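Local coordinates for serine protease inhibitor (Thermoanaerobacter tengcongensis, PDB 2PEF), which probably inhibits serine proteases in the manner of serpins and is captured here in the latent state, at residues 16-21 against 364-369; 29-34 against 268-273; 35-40 against 162-167; 264-269 against 349-354; 310-315 against 327-332. All blocks are in the same frame, centred on the assembly; numbering follows the deposited sequence.

Interaction 1: residues 16-21 against 364-369; sequences FSIELF and IFIGTV
Phe-21, near the end of helix 7-22, lays one face of its ring on Ile-366 of strand 362-372, and so joins helix A of the serpin fold to a central strand of sheet B. The two short segments run 34° from parallel with their axes 9.7 Å apart, a gap bridged by side chains without any hydrogen bond. From the root of the aromatic side chain outward, CB of Phe-21 starts 3.8 Å from Ile-366 CG2. CG is turned anti to the backbone N (chi1 175°), and CD1 beside it meets the same methyl at 3.7 Å. Beyond CD1, on the same flank, Phe-21 CE1 comes to 3.7 Å from Gly-367 CA. On the other flank CD2 and CE2 rest near Ile-366 CD1. CZ, the tip, reaches Thr-368 CG2, which stands at the ring edge. Over the middle of the face sits Ile-366 CG1, 3.7 Å from the centroid and only 4° off the normal, a well-centred CH-pi contact. An alanine in place of Phe-21 would probably open a gap over Ile-366 CG1 and CD1 and leave Thr-368 CG2 without its aromatic neighbour. Ile-33 packs against both Phe-21 and Ile-366, and Thr-368 OG1 is bonded to Ser-31 N. One turn earlier on the helix, Ile-18 extends the apolar patch, its CD1 lying 3.8 Å from Ile-366 CD1.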
# COMPACT_ATOMS: atom_id res chain seq x y z
N PHE A 16 -11.21 -4.87 1.48
CA PHE A 16 -10.07 -5.24 0.63
C PHE A 16 -8.75 -4.93 1.33
O PHE A 16 -7.84 -5.77 1.35
CB PHE A 16 -10.12 -4.50 -0.71
CG PHE A 16 -8.83 -4.56 -1.49
CD1 PHE A 16 -8.55 -5.65 -2.30
CD2 PHE A 16 -7.90 -3.52 -1.41
CE1 PHE A 16 -7.35 -5.71 -3.02
CE2 PHE A 16 -6.71 -3.57 -2.12
CZ PHE A 16 -6.43 -4.66 -2.93
N SER A 17 -8.66 -3.73 1.90
CA SER A 17 -7.45 -3.25 2.55
C SER A 17 -7.02 -4.15 3.70
O SER A 17 -5.85 -4.53 3.80
CB SER A 17 -7.64 -1.81 3.03
OG SER A 17 -7.80 -0.93 1.92
N ILE A 18 -7.97 -4.49 4.57
CA ILE A 18 -7.68 -5.31 5.75
C ILE A 18 -7.44 -6.78 5.38
O ILE A 18 -6.56 -7.43 5.96
CB ILE A 18 -8.76 -5.14 6.86
CG1 ILE A 18 -8.80 -3.68 7.35
CG2 ILE A 18 -8.53 -6.11 8.03
CD1 ILE A 18 -7.46 -3.14 7.88
N GLU A 19 -8.17 -7.29 4.40
CA GLU A 19 -7.92 -8.66 3.93
C GLU A 19 -6.53 -8.76 3.29
O GLU A 19 -5.80 -9.73 3.51
CB GLU A 19 -9.00 -9.14 2.97
CG GLU A 19 -10.36 -9.39 3.63
CD GLU A 19 -10.28 -10.32 4.84
OE1 GLU A 19 -9.74 -11.43 4.70
OE2 GLU A 19 -10.76 -9.92 5.93
N LEU A 20 -6.16 -7.74 2.52
CA LEU A 20 -4.82 -7.66 1.95
C LEU A 20 -3.77 -7.63 3.06
O LEU A 20 -2.84 -8.44 3.05
CB LEU A 20 -4.68 -6.43 1.04
CG LEU A 20 -3.47 -6.35 0.12
CD1 LEU A 20 -3.45 -7.49 -0.89
CD2 LEU A 20 -3.44 -5.00 -0.59
N PHE A 21 -3.93 -6.72 4.02
CA PHE A 21 -3.02 -6.60 5.16
C PHE A 21 -2.87 -7.89 5.95
O PHE A 21 -1.75 -8.37 6.14
CB PHE A 21 -3.46 -5.45 6.07
CG PHE A 21 -2.65 -5.32 7.34
CD1 PHE A 21 -1.29 -5.03 7.29
CD2 PHE A 21 -3.26 -5.47 8.58
CE1 PHE A 21 -0.55 -4.90 8.46
CE2 PHE A 21 -2.53 -5.34 9.76
CZ PHE A 21 -1.17 -5.05 9.70
N ILE A 364 -3.96 4.37 3.85
CA ILE A 364 -3.06 4.54 2.71
C ILE A 364 -1.89 3.56 2.84
O ILE A 364 -1.51 2.91 1.87
CB ILE A 364 -2.53 6.00 2.60
CG1 ILE A 364 -3.68 7.01 2.60
CG2 ILE A 364 -1.61 6.17 1.39
CD1 ILE A 364 -4.63 6.92 1.40
N PHE A 365 -1.34 3.48 4.06
CA PHE A 365 -0.33 2.50 4.44
C PHE A 365 -0.78 1.81 5.72
O PHE A 365 -1.43 2.42 6.58
CB PHE A 365 1.02 3.19 4.68
CG PHE A 365 1.71 3.65 3.43
CD1 PHE A 365 1.40 4.89 2.86
CD2 PHE A 365 2.68 2.86 2.82
CE1 PHE A 365 2.04 5.32 1.70
CE2 PHE A 365 3.33 3.28 1.66
CZ PHE A 365 3.01 4.51 1.10
N ILE A 366 -0.44 0.53 5.85
CA ILE A 366 -0.72 -0.22 7.07
C ILE A 366 0.39 -1.25 7.30
O ILE A 366 0.85 -1.90 6.36
CB ILE A 366 -2.16 -0.85 7.07
CG1 ILE A 366 -2.47 -1.50 8.42
CG2 ILE A 366 -2.34 -1.82 5.90
CD1 ILE A 366 -3.97 -1.75 8.65
N GLY A 367 0.85 -1.36 8.54
CA GLY A 367 2.00 -2.22 8.82
C GLY A 367 2.18 -2.64 10.26
O GLY A 367 1.35 -2.35 11.12
N THR A 368 3.29 -3.34 10.50
CA THR A 368 3.62 -3.83 11.83
C THR A 368 5.05 -3.45 12.16
O THR A 368 5.92 -3.45 11.29
CB THR A 368 3.50 -5.37 11.92
OG1 THR A 368 4.29 -5.98 10.89
CG2 THR A 368 2.05 -5.82 11.78
N VAL A 369 5.29 -3.11 13.42
CA VAL A 369 6.65 -2.93 13.90
C VAL A 369 6.91 -3.98 14.96
O VAL A 369 6.43 -3.88 16.09
CB VAL A 369 6.90 -1.51 14.45
CG1 VAL A 369 8.31 -1.41 15.06
CG2 VAL A 369 6.72 -0.47 13.36

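Interaction 2: residues 29-34 against 268-273; sequences ENSLIS and YEYTIK
The carbonyl oxygen of Ser-31 is gripped by two donors, the hydroxyl of Tyr-268 across the contact and the backbone N of Thr-368 on strand 362-372. Tyr-268 OH donates over 2.7 Å and stands above the carbonyl plane, 47° out of it. The tyrosine ring is loaded on one face by Asn-30, whose CB lies 3.5 Å from the centroid and 9° off the normal, a CH-pi contact. The amide follows over the same ring, ND2 coming to 3.4 Å from Tyr-268 CD2, and Asn-30 OD1 accepts bonds from the backbone N of Leu-370 and of Ser-371. A phenylalanine in place of Tyr-268 would probably leave Ser-31 O with the Thr-368 amide alone of its two donors. Two residues on, Tyr-270 has CG anti to the backbone N (chi1 -168°), which brings its ring against Ser-31: CA of that serine sits over the ring centre at 3.7 Å, Leu-32 O lies at the edge, and the phenol OH is bonded to Ser-24 O. A water completes the join, donating to Asn-30 O and to Glu-269 O at 2.7 Å each. In serpin terms 29-34 leads through the short strand 32-33 of sheet B, beside strand 362-372, to the N-cap Ser-34 of helix 35-46, while the 268-273 end of strand 255-273 lies across it in sheet A, flanked by strand 310-318.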
# COMPACT_ATOMS: atom_id res chain seq x y z
N GLU A 29 9.79 -10.30 10.47
CA GLU A 29 10.12 -9.02 9.84
C GLU A 29 8.96 -8.05 9.96
O GLU A 29 7.80 -8.46 9.92
CB GLU A 29 10.46 -9.22 8.35
CG GLU A 29 11.61 -10.19 8.08
CD GLU A 29 12.90 -9.80 8.78
OE1 GLU A 29 13.24 -8.59 8.79
OE2 GLU A 29 13.57 -10.70 9.32
N ASN A 30 9.28 -6.77 10.10
CA ASN A 30 8.26 -5.72 10.02
C ASN A 30 7.58 -5.75 8.66
O ASN A 30 8.24 -5.84 7.62
CB ASN A 30 8.88 -4.34 10.21
CG ASN A 30 9.52 -4.15 11.57
OD1 ASN A 30 9.47 -5.03 12.44
ND2 ASN A 30 10.11 -2.98 11.77
N SER A 31 6.25 -5.66 8.67
CA SER A 31 5.49 -5.63 7.43
C SER A 31 4.98 -4.23 7.13
O SER A 31 4.79 -3.41 8.05
CB SER A 31 4.31 -6.61 7.53
OG SER A 31 4.78 -7.91 7.84
N LEU A 32 4.79 -3.93 5.85
CA LEU A 32 4.21 -2.66 5.43
C LEU A 32 3.61 -2.82 4.05
O LEU A 32 4.29 -3.22 3.11
CB LEU A 32 5.26 -1.55 5.39
CG LEU A 32 4.78 -0.17 4.91
CD1 LEU A 32 3.83 0.49 5.91
CD2 LEU A 32 5.97 0.72 4.64
N ILE A 33 2.33 -2.50 3.93
CA ILE A 33 1.70 -2.48 2.62
C ILE A 33 0.93 -1.19 2.40
O ILE A 33 0.52 -0.53 3.36
CB ILE A 33 0.78 -3.71 2.36
CG1 ILE A 33 -0.47 -3.68 3.24
CG2 ILE A 33 1.56 -5.03 2.52
CD1 ILE A 33 -1.64 -4.43 2.65
N SER A 34 0.79 -0.81 1.14
CA SER A 34 -0.13 0.24 0.74
C SER A 34 -1.28 -0.38 -0.03
O SER A 34 -1.12 -0.74 -1.20
CB SER A 34 0.56 1.29 -0.12
OG SER A 34 -0.38 2.22 -0.62
N TYR A 268 12.20 1.14 7.75
CA TYR A 268 12.39 -0.17 7.14
C TYR A 268 11.74 -0.26 5.76
O TYR A 268 10.95 0.61 5.35
CB TYR A 268 11.88 -1.30 8.05
CG TYR A 268 10.38 -1.31 8.27
CD1 TYR A 268 9.54 -2.01 7.41
CD2 TYR A 268 9.82 -0.63 9.35
CE1 TYR A 268 8.16 -2.02 7.61
CE2 TYR A 268 8.45 -0.64 9.57
CZ TYR A 268 7.62 -1.33 8.70
OH TYR A 268 6.27 -1.34 8.92
N GLU A 269 12.12 -1.32 5.05
CA GLU A 269 11.59 -1.65 3.73
C GLU A 269 10.91 -3.01 3.81
O GLU A 269 11.21 -3.81 4.70
CB GLU A 269 12.72 -1.70 2.71
CG GLU A 269 13.50 -0.39 2.56
CD GLU A 269 14.75 -0.54 1.71
OE1 GLU A 269 15.37 -1.62 1.72
OE2 GLU A 269 15.10 0.44 1.02
N TYR A 270 9.99 -3.26 2.87
CA TYR A 270 9.27 -4.54 2.80
C TYR A 270 8.95 -4.89 1.36
O TYR A 270 8.56 -4.03 0.57
CB TYR A 270 7.98 -4.47 3.63
CG TYR A 270 7.29 -5.80 3.89
CD1 TYR A 270 7.93 -6.82 4.59
CD2 TYR A 270 5.98 -6.01 3.47
CE1 TYR A 270 7.28 -8.02 4.85
CE2 TYR A 270 5.32 -7.21 3.73
CZ TYR A 270 5.98 -8.22 4.42
OH TYR A 270 5.34 -9.41 4.67
N THR A 271 9.11 -6.17 1.04
CA THR A 271 8.78 -6.68 -0.28
C THR A 271 7.96 -7.95 -0.14
O THR A 271 8.32 -8.86 0.60
CB THR A 271 10.06 -6.91 -1.12
OG1 THR A 271 10.77 -5.67 -1.23
CG2 THR A 271 9.72 -7.42 -2.51
N ILE A 272 6.83 -8.01 -0.85
CA ILE A 272 5.96 -9.18 -0.80
C ILE A 272 5.34 -9.51 -2.16
O ILE A 272 4.94 -8.62 -2.91
CB ILE A 272 4.87 -9.04 0.31
CG1 ILE A 272 4.15 -10.37 0.55
CG2 ILE A 272 3.89 -7.88 0.02
CD1 ILE A 272 3.55 -10.51 1.93
N LYS A 273 5.29 -10.81 -2.46
CA LYS A 273 4.58 -11.31 -3.63
C LYS A 273 3.12 -11.54 -3.22
O LYS A 273 2.85 -12.23 -2.24
CB LYS A 273 5.23 -12.61 -4.12
CG LYS A 273 4.64 -13.19 -5.39
CD LYS A 273 5.45 -14.39 -5.85
CE LYS A 273 4.67 -15.24 -6.83
NZ LYS A 273 5.50 -16.34 -7.40
O HOH W 1 10.75 -5.72 6.57

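Interaction 3: residues 35-40 against 162-167; sequences PLSAML and NAVAFD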
# COMPACT_ATOMS: atom_id res chain seq x y z
N PRO A 35 -2.45 -0.51 0.63
CA PRO A 35 -3.63 -1.03 -0.06
C PRO A 35 -4.00 -0.17 -1.26
O PRO A 35 -4.42 -0.71 -2.29
CB PRO A 35 -4.71 -0.99 1.02
CG PRO A 35 -3.96 -1.01 2.31
CD PRO A 35 -2.73 -0.21 2.05
N LEU A 36 -3.84 1.15 -1.14
CA LEU A 36 -4.12 2.08 -2.23
C LEU A 36 -3.30 1.74 -3.47
O LEU A 36 -3.84 1.62 -4.56
CB LEU A 36 -3.86 3.53 -1.81
CG LEU A 36 -4.10 4.61 -2.87
CD1 LEU A 36 -5.54 4.62 -3.38
CD2 LEU A 36 -3.71 5.97 -2.32
N SER A 37 -1.99 1.57 -3.29
CA SER A 37 -1.10 1.23 -4.39
C SER A 37 -1.48 -0.09 -5.06
O SER A 37 -1.51 -0.19 -6.29
CB SER A 37 0.35 1.18 -3.90
OG SER A 37 1.22 0.76 -4.93
N ALA A 38 -1.78 -1.10 -4.24
CA ALA A 38 -2.17 -2.41 -4.75
C ALA A 38 -3.47 -2.33 -5.54
O ALA A 38 -3.56 -2.85 -6.66
CB ALA A 38 -2.29 -3.41 -3.62
N MET A 39 -4.47 -1.67 -4.95
CA MET A 39 -5.76 -1.43 -5.59
C MET A 39 -5.61 -0.80 -6.97
O MET A 39 -6.23 -1.23 -7.94
CB MET A 39 -6.62 -0.52 -4.69
CG MET A 39 -7.92 -0.04 -5.33
SD MET A 39 -9.09 -1.37 -5.64
CE MET A 39 -9.68 -1.71 -3.98
N LEU A 40 -4.78 0.24 -7.05
CA LEU A 40 -4.63 0.98 -8.30
C LEU A 40 -3.98 0.17 -9.43
O LEU A 40 -4.44 0.22 -10.57
CB LEU A 40 -3.90 2.30 -8.08
CG LEU A 40 -4.71 3.31 -7.26
CD1 LEU A 40 -3.82 4.46 -6.79
CD2 LEU A 40 -5.91 3.84 -8.03
N ASN A 162 2.10 0.88 -10.35
CA ASN A 162 1.69 2.04 -9.58
C ASN A 162 2.75 2.43 -8.56
O ASN A 162 3.43 1.57 -8.01
CB ASN A 162 0.37 1.76 -8.86
CG ASN A 162 0.07 2.79 -7.79
OD1 ASN A 162 0.51 2.66 -6.65
ND2 ASN A 162 -0.66 3.84 -8.16
N ALA A 163 2.88 3.73 -8.32
CA ALA A 163 3.69 4.26 -7.23
C ALA A 163 2.91 5.26 -6.38
O ALA A 163 2.14 6.07 -6.91
CB ALA A 163 4.98 4.89 -7.76
N VAL A 164 3.11 5.18 -5.07
CA VAL A 164 2.53 6.13 -4.12
C VAL A 164 3.67 6.72 -3.28
O VAL A 164 4.53 5.97 -2.80
CB VAL A 164 1.48 5.45 -3.19
CG1 VAL A 164 1.05 6.38 -2.06
CG2 VAL A 164 0.28 5.01 -3.98
N ALA A 165 3.69 8.05 -3.13
CA ALA A 165 4.70 8.71 -2.31
C ALA A 165 4.03 9.62 -1.27
O ALA A 165 3.26 10.50 -1.63
CB ALA A 165 5.65 9.52 -3.18
N PHE A 166 4.33 9.37 0.00
CA PHE A 166 3.75 10.13 1.12
C PHE A 166 4.87 10.84 1.88
O PHE A 166 5.89 10.22 2.20
CB PHE A 166 2.98 9.18 2.04
CG PHE A 166 2.37 9.85 3.25
CD1 PHE A 166 1.13 10.47 3.17
CD2 PHE A 166 3.02 9.81 4.48
CE1 PHE A 166 0.55 11.07 4.28
CE2 PHE A 166 2.45 10.40 5.61
CZ PHE A 166 1.22 11.04 5.50
N ASP A 167 4.69 12.12 2.16
CA ASP A 167 5.70 12.92 2.85
C ASP A 167 4.99 14.02 3.62
O ASP A 167 4.54 15.01 3.04
CB ASP A 167 6.70 13.51 1.85
CG ASP A 167 7.87 14.23 2.52
OD1 ASP A 167 7.81 14.54 3.73
OD2 ASP A 167 8.86 14.50 1.81
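In the shutter region of the serpin fold, the start of helix 35-46 lies against strand 158-169 of sheet A, and Ser-37 meets Asn-162 there. The short segments run nearly antiparallel, at 157°, with axes 7.7 Å apart. Ser-37 OG is anti to its backbone N (chi1 176°) and donates to Asn-162 OD1 over 2.7 Å, tilted 18° from the plane of the amide. OD1 lies close over the serine, 3.1 Å from Ser-37 CA. The other half of the same amide faces a different neighbour: Asn-162 ND2 passes 3.5 Å from Leu-40 CD1 and is bonded to Asn-93 OD1 on the adjoining strand 87-98, which helps fix the rotation of the group. Two residues along the strand, Val-164 CG2 fills in beneath the helix, 3.8 Å from Ser-37 CB and more loosely beside Leu-36 CD2. Ser-37 OG has a second partner in Thr-329 OG1, and the backbone N of Ser-37 is capped by Ser-34 OG. A buried serine and asparagine, linking the start of helix B to the middle strands of sheet A, is an arrangement characteristic of the serpin shutter.

Interaction 4: residues 264-269 against 349-354; sequences PKFKYE and RPFIFA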
# COMPACT_ATOMS: atom_id res chain seq x y z
N PRO A 264 8.51 5.07 18.76
CA PRO A 264 9.92 5.04 18.40
C PRO A 264 10.13 5.63 17.01
O PRO A 264 9.24 5.54 16.16
CB PRO A 264 10.24 3.55 18.35
CG PRO A 264 8.93 2.90 18.01
CD PRO A 264 7.89 3.73 18.70
N LYS A 265 11.30 6.21 16.77
CA LYS A 265 11.72 6.47 15.40
C LYS A 265 11.92 5.11 14.75
O LYS A 265 12.52 4.21 15.36
CB LYS A 265 13.01 7.27 15.37
CG LYS A 265 12.88 8.67 15.94
CD LYS A 265 14.11 9.52 15.63
CE LYS A 265 14.06 10.84 16.37
NZ LYS A 265 15.31 11.63 16.19
N PHE A 266 11.41 4.93 13.54
CA PHE A 266 11.65 3.67 12.83
C PHE A 266 11.72 3.84 11.32
O PHE A 266 11.12 4.76 10.76
CB PHE A 266 10.65 2.57 13.24
CG PHE A 266 9.22 2.83 12.83
CD1 PHE A 266 8.75 2.38 11.60
CD2 PHE A 266 8.34 3.50 13.68
CE1 PHE A 266 7.43 2.61 11.21
CE2 PHE A 266 7.01 3.72 13.30
CZ PHE A 266 6.56 3.27 12.07
N LYS A 267 12.46 2.94 10.69
CA LYS A 267 12.68 2.97 9.25
C LYS A 267 12.93 1.55 8.79
O LYS A 267 13.76 0.83 9.35
CB LYS A 267 13.90 3.84 8.93
CG LYS A 267 14.16 4.03 7.44
CD LYS A 267 15.43 4.82 7.20
NZ LYS A 267 14.62 8.55 5.89
N TYR A 268 12.20 1.14 7.75
CA TYR A 268 12.39 -0.17 7.14
C TYR A 268 11.74 -0.26 5.76
O TYR A 268 10.95 0.61 5.35
CB TYR A 268 11.88 -1.30 8.05
CG TYR A 268 10.38 -1.31 8.27
CD1 TYR A 268 9.54 -2.01 7.41
CD2 TYR A 268 9.82 -0.63 9.35
CE1 TYR A 268 8.16 -2.02 7.61
CE2 TYR A 268 8.45 -0.64 9.57
CZ TYR A 268 7.62 -1.33 8.70
OH TYR A 268 6.27 -1.34 8.92
N GLU A 269 12.12 -1.32 5.05
CA GLU A 269 11.59 -1.65 3.73
C GLU A 269 10.91 -3.01 3.81
O GLU A 269 11.21 -3.81 4.70
CB GLU A 269 12.72 -1.70 2.71
CG GLU A 269 13.50 -0.39 2.56
CD GLU A 269 14.75 -0.54 1.71
OE1 GLU A 269 15.37 -1.62 1.72
OE2 GLU A 269 15.10 0.44 1.02
N ARG A 349 6.85 -4.96 23.08
CA ARG A 349 5.59 -4.28 22.83
C ARG A 349 5.48 -3.91 21.34
O ARG A 349 5.54 -2.73 20.98
CB ARG A 349 5.46 -3.03 23.72
CG ARG A 349 5.55 -3.32 25.21
CD ARG A 349 4.89 -2.22 26.02
NE ARG A 349 5.59 -0.95 25.88
CZ ARG A 349 5.05 0.23 26.17
NH1 ARG A 349 3.81 0.32 26.61
NH2 ARG A 349 5.77 1.34 26.00
N PRO A 350 5.31 -4.93 20.48
CA PRO A 350 5.17 -4.64 19.05
C PRO A 350 3.82 -3.97 18.81
O PRO A 350 2.94 -4.03 19.67
CB PRO A 350 5.21 -6.03 18.40
CG PRO A 350 4.72 -6.95 19.46
CD PRO A 350 5.20 -6.38 20.75
N PHE A 351 3.68 -3.31 17.67
CA PHE A 351 2.46 -2.57 17.38
C PHE A 351 2.10 -2.55 15.90
O PHE A 351 2.95 -2.77 15.04
CB PHE A 351 2.54 -1.15 17.95
CG PHE A 351 3.63 -0.30 17.36
CD1 PHE A 351 3.38 0.51 16.25
CD2 PHE A 351 4.90 -0.28 17.92
CE1 PHE A 351 4.38 1.32 15.71
CE2 PHE A 351 5.91 0.52 17.39
CZ PHE A 351 5.64 1.32 16.28
N ILE A 352 0.83 -2.29 15.65
CA ILE A 352 0.29 -2.15 14.30
C ILE A 352 0.13 -0.66 14.07
O ILE A 352 -0.19 0.08 15.00
CB ILE A 352 -1.08 -2.89 14.17
CG1 ILE A 352 -0.89 -4.41 14.19
CG2 ILE A 352 -1.83 -2.50 12.89
CD1 ILE A 352 -0.76 -5.01 15.57
N PHE A 353 0.37 -0.20 12.85
CA PHE A 353 0.14 1.21 12.55
C PHE A 353 -0.49 1.37 11.18
O PHE A 353 -0.44 0.46 10.34
CB PHE A 353 1.44 2.02 12.65
CG PHE A 353 2.43 1.69 11.57
CD1 PHE A 353 2.40 2.36 10.35
CD2 PHE A 353 3.38 0.70 11.78
CE1 PHE A 353 3.31 2.04 9.35
CE2 PHE A 353 4.29 0.37 10.78
CZ PHE A 353 4.26 1.04 9.57
N ALA A 354 -1.07 2.55 10.96
CA ALA A 354 -1.60 2.91 9.67
C ALA A 354 -1.44 4.40 9.46
O ALA A 354 -1.46 5.18 10.42
CB ALA A 354 -3.05 2.52 9.56
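Phe-266 and Phe-353 reach toward each other, tip to tip, where two layers of the serpin fold meet, strand 255-273 on one side and strand 345-357 of sheet B on the other. The short strand segments cross at -77° with axes 12.7 Å apart, so the backbones stay well separated and large aromatic side chains span the distance. The tight part lies around Phe-353. Phe-266 CZ sits above one face of that ring, offset toward the rim, and Phe-266 CE1 approaches Phe-353 CE2 to 3.9 Å. The planes are inclined at 52° and the centroids lie 5.2 Å apart. CG of Phe-266 takes the crowded position between backbone N and carbonyl carbon (chi1 67°), and from there the ring projects toward strand 345-357. The packing is looser on its other flank, where Phe-266 CE2 lies 4.1 Å from Phe-351 CZ. Pro-264 meets Phe-351 separately, tip to tip, with CG at the edge of the ring. Val-369, from strand 362-372, packs on both Phe-351 and Phe-353, and the Phe-224 ring meets that of Phe-353, the planes nearly parallel. The solvent side belongs to Lys-267 and Glu-269, which alternate with Phe-266 and Tyr-268 along the strand. Inside, the hydroxyl of Tyr-268, already committed to Ser-31 O, enters in the plane of the Phe-353 ring, OH standing 3.2 Å from both CE2 and CZ.

Interaction 5: residues 310-315 against 327-332; sequences VLHKTF and AVTSVD
Strands 310-315 and 327-331 run antiparallel, 173° between directions and 4.7 Å between axes, with Leu-311 and Ser-330, and Lys-313 and Val-328, as the hydrogen-bonded pairs. Each of these pairs makes two backbone bonds. The longest of the four, Leu-311 N to Ser-330 O, measures 3.0 Å. The shortest, Val-328 N to Lys-313 O, measures 2.8 Å. In the non-hydrogen-bonded pair between them, His-312 stands beside Thr-329. The imidazole has CG anti to the backbone N (chi1 -158°) and turns its edge to the threonine, whose hydroxyl has its partner in Ser-37, while His-312 NE2 makes a weak hydrogen bond to Ser-34 O. The strands are the arms of a beta hairpin, 310-318 with 322-331; by its place in the serpin sequence, the second arm probably corresponds to the start of the reactive-centre loop, inserted into sheet A between strands 310-318 and 158-169 as expected of a latent serpin. On the face with His-312, Thr-314 CG2 rests 3.8 Å from Ala-327 CB, and Thr-314 OG1 is bonded to Leu-32 O. On the opposite face Ser-330 OG approaches Leu-311 CB to 3.5 Å, and the amine of Lys-313 leads off to Lys-147 O.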
# COMPACT_ATOMS: atom_id res chain seq x y z
N VAL A 310 2.44 -10.53 -8.98
CA VAL A 310 2.10 -9.21 -8.47
C VAL A 310 3.06 -8.93 -7.32
O VAL A 310 3.05 -9.64 -6.30
CB VAL A 310 0.62 -9.13 -8.00
CG1 VAL A 310 0.32 -7.76 -7.39
CG2 VAL A 310 -0.32 -9.41 -9.16
N LEU A 311 3.92 -7.93 -7.50
CA LEU A 311 4.96 -7.61 -6.53
C LEU A 311 4.69 -6.26 -5.88
O LEU A 311 4.28 -5.31 -6.54
CB LEU A 311 6.34 -7.61 -7.21
CG LEU A 311 7.61 -7.51 -6.35
CD1 LEU A 311 7.83 -8.78 -5.53
CD2 LEU A 311 8.82 -7.23 -7.23
N HIS A 312 4.92 -6.20 -4.57
CA HIS A 312 4.69 -5.02 -3.77
C HIS A 312 5.96 -4.68 -3.01
O HIS A 312 6.53 -5.54 -2.34
CB HIS A 312 3.54 -5.29 -2.78
CG HIS A 312 2.87 -4.05 -2.27
ND1 HIS A 312 2.87 -3.68 -0.94
CD2 HIS A 312 2.16 -3.10 -2.92
CE1 HIS A 312 2.19 -2.56 -0.80
NE2 HIS A 312 1.75 -2.19 -1.99
N LYS A 313 6.42 -3.43 -3.13
CA LYS A 313 7.60 -2.94 -2.41
C LYS A 313 7.21 -1.68 -1.66
O LYS A 313 6.59 -0.78 -2.23
CB LYS A 313 8.75 -2.61 -3.35
CG LYS A 313 9.47 -3.81 -3.94
CD LYS A 313 10.80 -3.40 -4.59
CE LYS A 313 11.82 -2.89 -3.57
NZ LYS A 313 13.20 -2.80 -4.14
N THR A 314 7.58 -1.60 -0.39
CA THR A 314 7.25 -0.44 0.42
C THR A 314 8.44 0.04 1.24
O THR A 314 9.39 -0.71 1.46
CB THR A 314 6.09 -0.73 1.38
OG1 THR A 314 6.43 -1.87 2.19
CG2 THR A 314 4.80 -1.01 0.62
N PHE A 315 8.34 1.28 1.69
CA PHE A 315 9.36 1.91 2.53
C PHE A 315 8.65 2.89 3.46
O PHE A 315 7.68 3.54 3.06
CB PHE A 315 10.37 2.66 1.65
CG PHE A 315 11.25 3.60 2.42
CD1 PHE A 315 12.46 3.17 2.96
CD2 PHE A 315 10.87 4.93 2.61
CE1 PHE A 315 13.28 4.04 3.68
CE2 PHE A 315 11.69 5.81 3.33
CZ PHE A 315 12.89 5.37 3.86
N ALA A 327 5.43 3.34 -1.82
CA ALA A 327 5.00 2.03 -2.28
C ALA A 327 5.04 1.92 -3.79
O ALA A 327 4.81 2.89 -4.51
CB ALA A 327 3.60 1.72 -1.77
N VAL A 328 5.36 0.72 -4.25
CA VAL A 328 5.22 0.38 -5.65
C VAL A 328 4.50 -0.95 -5.73
O VAL A 328 4.76 -1.85 -4.92
CB VAL A 328 6.60 0.27 -6.36
CG1 VAL A 328 6.43 -0.24 -7.80
CG2 VAL A 328 7.32 1.61 -6.37
N THR A 329 3.57 -1.04 -6.67
CA THR A 329 2.95 -2.31 -7.02
C THR A 329 3.14 -2.55 -8.51
O THR A 329 2.80 -1.70 -9.33
CB THR A 329 1.45 -2.35 -6.67
OG1 THR A 329 1.25 -1.88 -5.33
CG2 THR A 329 0.91 -3.78 -6.79
N SER A 330 3.72 -3.70 -8.85
CA SER A 330 3.92 -4.05 -10.25
C SER A 330 3.15 -5.31 -10.62
O SER A 330 2.94 -6.20 -9.78
CB SER A 330 5.41 -4.21 -10.57
OG SER A 330 5.99 -5.21 -9.78
N VAL A 331 2.71 -5.37 -11.87
CA VAL A 331 2.01 -6.53 -12.41
C VAL A 331 2.80 -7.06 -13.61
O VAL A 331 3.11 -6.31 -14.54
CB VAL A 331 0.56 -6.18 -12.82
CG1 VAL A 331 -0.14 -7.37 -13.48
CG2 VAL A 331 -0.24 -5.69 -11.61
N ASP A 332 3.12 -8.35 -13.56
CA ASP A 332 3.90 -9.08 -14.59
C ASP A 332 5.44 -8.97 -14.51
O ASP A 332 6.14 -9.50 -15.38
CB ASP A 332 3.39 -8.81 -16.02
CG ASP A 332 2.74 -10.03 -16.65
OD1 ASP A 332 2.00 -9.86 -17.65
OD2 ASP A 332 2.97 -11.16 -16.17

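From the N terminus, helix 7-22 opens interaction 1, which closes only at strand 362-372 and so encloses the other four contacts. Interaction 2 starts on the short strand 32-33 and closes at 268-273; nested within it, interaction 3 links helix 35-46 to strand 158-169. Interaction 4 opens on the stretch where interaction 2 ends, the two sharing Tyr-268 and Glu-269, and its loop to 349-354 contains the hairpin of interaction 5. Interactions 3 and 5 follow in series along the chain yet touch through the neighbouring strands 158-169 and 322-331. Together the five tie helices A and B, sheet A and sheet B about the serpin core.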